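Local coordinates for protein probable enoyl-CoA hydratase/isomerase (Pseudomonas aeruginosa, PDB 7CRD) that binds coenzyme A and probably isomerises delta(3)-enoyl-CoA to delta(2)-enoyl-CoA, at residues V50-G55 with P94-V99; A98-A103 with A182-H187. All coordinates share one frame; numbering follows the deposited sequence.

Interaction 1: residues V50-G55 with P94-V99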
# COMPACT_ATOMS: atom_id res chain seq x y z
N VAL A 50 13.30 -9.82 -5.68
CA VAL A 50 12.09 -9.68 -4.87
C VAL A 50 12.22 -8.41 -4.03
O VAL A 50 13.30 -8.10 -3.52
CB VAL A 50 11.87 -10.91 -3.95
CG1 VAL A 50 10.64 -10.71 -3.08
CG2 VAL A 50 11.75 -12.20 -4.77
N VAL A 51 11.11 -7.68 -3.87
CA VAL A 51 11.05 -6.51 -3.00
C VAL A 51 10.12 -6.79 -1.82
O VAL A 51 9.04 -7.35 -2.00
CB VAL A 51 10.59 -5.27 -3.80
CG1 VAL A 51 10.26 -4.10 -2.86
CG2 VAL A 51 11.65 -4.87 -4.81
N LEU A 52 10.56 -6.40 -0.62
CA LEU A 52 9.75 -6.50 0.59
C LEU A 52 9.47 -5.10 1.11
O LEU A 52 10.39 -4.28 1.20
CB LEU A 52 10.44 -7.33 1.68
CG LEU A 52 9.78 -7.31 3.07
CD1 LEU A 52 8.48 -8.12 3.05
CD2 LEU A 52 10.70 -7.83 4.18
N ILE A 53 8.22 -4.83 1.46
CA ILE A 53 7.81 -3.54 2.01
C ILE A 53 7.32 -3.77 3.43
O ILE A 53 6.46 -4.63 3.66
CB ILE A 53 6.72 -2.88 1.15
CG1 ILE A 53 7.19 -2.72 -0.29
CG2 ILE A 53 6.39 -1.49 1.72
CD1 ILE A 53 6.15 -2.05 -1.17
N THR A 54 7.83 -2.98 4.37
CA THR A 54 7.46 -3.17 5.77
C THR A 54 7.68 -1.88 6.54
O THR A 54 8.44 -1.00 6.12
CB THR A 54 8.27 -4.30 6.40
OG1 THR A 54 7.78 -4.55 7.72
CG2 THR A 54 9.74 -3.91 6.47
N GLY A 55 7.00 -1.78 7.67
CA GLY A 55 7.25 -0.70 8.60
C GLY A 55 7.91 -1.19 9.88
O GLY A 55 8.13 -0.39 10.80
N PRO A 94 8.26 -9.77 -8.02
CA PRO A 94 7.45 -10.01 -6.82
C PRO A 94 7.66 -8.92 -5.77
O PRO A 94 8.79 -8.47 -5.53
CB PRO A 94 7.95 -11.37 -6.32
CG PRO A 94 8.39 -12.06 -7.57
CD PRO A 94 9.04 -10.97 -8.39
N VAL A 95 6.55 -8.47 -5.19
CA VAL A 95 6.54 -7.54 -4.05
C VAL A 95 5.80 -8.21 -2.91
O VAL A 95 4.69 -8.71 -3.11
CB VAL A 95 5.82 -6.22 -4.39
CG1 VAL A 95 5.98 -5.23 -3.22
CG2 VAL A 95 6.36 -5.63 -5.62
N ILE A 96 6.39 -8.17 -1.72
CA ILE A 96 5.84 -8.80 -0.53
C ILE A 96 5.68 -7.74 0.55
O ILE A 96 6.62 -6.98 0.82
CB ILE A 96 6.75 -9.94 -0.04
CG1 ILE A 96 6.91 -11.01 -1.11
CG2 ILE A 96 6.19 -10.55 1.28
CD1 ILE A 96 7.81 -12.17 -0.65
N ALA A 97 4.51 -7.67 1.15
CA ALA A 97 4.27 -6.78 2.27
C ALA A 97 4.33 -7.55 3.58
O ALA A 97 3.75 -8.64 3.71
CB ALA A 97 2.90 -6.10 2.13
N ALA A 98 4.99 -6.97 4.59
CA ALA A 98 4.99 -7.51 5.94
C ALA A 98 4.43 -6.44 6.86
O ALA A 98 5.09 -5.42 7.11
CB ALA A 98 6.39 -7.94 6.37
N VAL A 99 3.22 -6.66 7.36
CA VAL A 99 2.41 -5.61 7.98
C VAL A 99 2.23 -5.89 9.47
O VAL A 99 1.69 -6.94 9.83
CB VAL A 99 1.03 -5.52 7.31
CG1 VAL A 99 0.17 -4.48 7.99
CG2 VAL A 99 1.19 -5.25 5.80
O HOH W 1 5.08 -3.39 9.51
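Val51 and Ile53 each spend both N-H and C=O on the strand beside them: Val51 N reaches Pro94 O, Ile96 N returns to Val51 O at 2.8 Å, Ile53 N takes Ile96 O, and Ala98 N closes on Ile53 O at 2.9 Å. The result is a regular parallel pairing of strands 50-54 and 95-99, crossing at -23°. Packing is tightest on the face of Leu52 and Ile96. With CG anti to its backbone N (chi1 171°), Leu52 sends CD1 across to 3.1 Å from Ile96 O, with Ile96 CG2 and Ala98 CB the carbons beside it. The other face is sparser here, Ile53 CD1 meeting Val95 CG1 at 3.8 Å. Toward Gly55 the strands part: Thr54 OG1 donates to Ala98 O over 2.9 Å, tilted 24° from the carbonyl plane, and a water accepts from Gly55 N and probably donates to Ala98 O. The pair is central to the crotonase-fold sheet, with strand 13-18 beyond 50-54 and strand 116-120 beyond 95-99. Helix 182-196 covers the Leu52 face, while Phe91 and Leu111 touch the Val51 and Ala97 side chains on the other.

Interaction 2: residues A98-A103 with A182-H187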
# COMPACT_ATOMS: atom_id res chain seq x y z
N ALA A 98 4.99 -6.97 4.59
CA ALA A 98 4.99 -7.51 5.94
C ALA A 98 4.43 -6.44 6.86
O ALA A 98 5.09 -5.42 7.11
CB ALA A 98 6.39 -7.94 6.37
N VAL A 99 3.22 -6.66 7.36
CA VAL A 99 2.41 -5.61 7.98
C VAL A 99 2.23 -5.89 9.47
O VAL A 99 1.69 -6.94 9.83
CB VAL A 99 1.03 -5.52 7.31
CG1 VAL A 99 0.17 -4.48 7.99
CG2 VAL A 99 1.19 -5.25 5.80
N ASN A 100 2.59 -4.92 10.32
CA ASN A 100 2.24 -4.96 11.74
C ASN A 100 1.52 -3.67 12.14
O ASN A 100 1.71 -2.62 11.52
CB ASN A 100 3.47 -5.11 12.66
CG ASN A 100 3.95 -6.55 12.79
OD1 ASN A 100 3.24 -7.41 13.32
ND2 ASN A 100 5.14 -6.82 12.29
N GLY A 101 0.71 -3.76 13.20
CA GLY A 101 0.03 -2.61 13.76
C GLY A 101 -0.87 -1.92 12.75
O GLY A 101 -1.51 -2.56 11.91
N PRO A 102 -0.95 -0.59 12.82
CA PRO A 102 -1.83 0.13 11.88
C PRO A 102 -1.35 0.01 10.44
O PRO A 102 -0.16 0.08 10.15
CB PRO A 102 -1.77 1.58 12.36
CG PRO A 102 -0.61 1.65 13.33
CD PRO A 102 -0.49 0.27 13.92
N ALA A 103 -2.32 -0.14 9.54
CA ALA A 103 -2.12 -0.10 8.09
C ALA A 103 -3.34 0.67 7.58
O ALA A 103 -4.39 0.08 7.33
CB ALA A 103 -2.03 -1.49 7.48
N ALA A 182 7.98 -9.58 14.97
CA ALA A 182 9.10 -10.00 14.15
C ALA A 182 8.77 -11.24 13.34
O ALA A 182 9.33 -11.44 12.25
CB ALA A 182 10.33 -10.27 15.03
N THR A 183 7.87 -12.09 13.85
CA THR A 183 7.44 -13.27 13.11
C THR A 183 6.91 -12.90 11.72
O THR A 183 7.13 -13.63 10.76
CB THR A 183 6.35 -14.02 13.88
OG1 THR A 183 6.85 -14.39 15.18
CG2 THR A 183 5.93 -15.27 13.13
N VAL A 184 6.20 -11.78 11.61
CA VAL A 184 5.62 -11.41 10.32
C VAL A 184 6.72 -11.18 9.29
O VAL A 184 6.63 -11.63 8.14
CB VAL A 184 4.71 -10.17 10.46
CG1 VAL A 184 4.10 -9.81 9.11
CG2 VAL A 184 3.62 -10.44 11.47
N LEU A 185 7.77 -10.46 9.69
CA LEU A 185 8.83 -10.11 8.75
C LEU A 185 9.69 -11.32 8.41
O LEU A 185 10.14 -11.46 7.27
CB LEU A 185 9.70 -8.99 9.31
CG LEU A 185 9.14 -7.57 9.20
CD1 LEU A 185 7.90 -7.38 10.06
CD2 LEU A 185 10.21 -6.57 9.60
N GLU A 186 9.93 -12.19 9.39
CA GLU A 186 10.71 -13.40 9.13
C GLU A 186 9.98 -14.32 8.16
O GLU A 186 10.59 -14.85 7.22
CB GLU A 186 11.01 -14.11 10.46
CG GLU A 186 11.92 -13.28 11.40
CD GLU A 186 11.88 -13.68 12.89
OE1 GLU A 186 11.09 -14.57 13.28
OE2 GLU A 186 12.65 -13.08 13.68
N HIS A 187 8.67 -14.48 8.34
CA HIS A 187 7.87 -15.24 7.39
C HIS A 187 7.89 -14.62 5.99
O HIS A 187 7.99 -15.34 4.99
CB HIS A 187 6.44 -15.35 7.91
CG HIS A 187 5.59 -16.29 7.13
ND1 HIS A 187 5.54 -17.64 7.40
CD2 HIS A 187 4.78 -16.09 6.07
CE1 HIS A 187 4.72 -18.23 6.54
NE2 HIS A 187 4.24 -17.31 5.73
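Ala98 meets the first turn of helix 182-196 with its methyl group, which lies 4.0 Å from Leu185 CG and equally close to Val184 CG1. The methyl therefore sits against two consecutive helix side chains, and the short alanine lets the helix come near the strand: the CA atoms of Ala98 and Leu185 are 5.4 Å apart. At Val99 the backbone takes over. Its side chain points away from the helix and touches Phe60, Leu111 and Val119, while Val184 CG1 rests on the peptide, 3.7 Å from Val99 N and 3.8 Å from Val99 O. Val184 can serve both neighbours because CG1 stands anti to its backbone N (chi1 -179°), which turns CG2 to Asn100. Beyond the strand end, Asn100 again points at the helix, its side chain and that of Val184 approaching from opposite directions. OD1 of Asn100 lies 3.6 Å from Val184 CG2, while Asn100 ND2 sits between Val184 CB and Leu185 CD1, 3.6 Å from the latter. The hydrogen bonds of the amide lie outside the two segments: OD1 accepts from Gly181 N and ND2 donates to Gly56 O, which fixes the rotation of the amide and ties the start of the helix to the loop after strand 50-54. From Gly101, with its positive phi of 59°, the chain turns from the helix into strand 102-104 of the smaller sheet. The contact thus lies where the exit of a central strand meets a helix laid over the main sheet of the crotonase fold; Phe118 on strand 116-120 touches Val184, and its ring meets that of His187 edge-to-face, while Thr54 on strand 50-54 touches Leu185.

How the interactions relate
From the N terminus, after strand 50-54 the chain leaves the sheet and passes the CoA-binding residues Ser62, Asn64, Asp65 and Ile66 and helices 66-70 and 80-89 before returning as strand 95-99; interaction 1 closes that excursion of 38 residues. Interaction 2 begins on the end of the same strand, at Ala98 and Val99, and closes the following, longer loop of 78 residues, which holds most of the small sheet and the main-sheet strands 116-120 and 176-178 and ends in helix 182-196. The two loops follow one another, sharing those residues, and neither encloses the other. The contacts also touch directly, Thr54 OG1 lying 3.6 Å from Leu185 CG, so two central strands and the covering helix meet at one point.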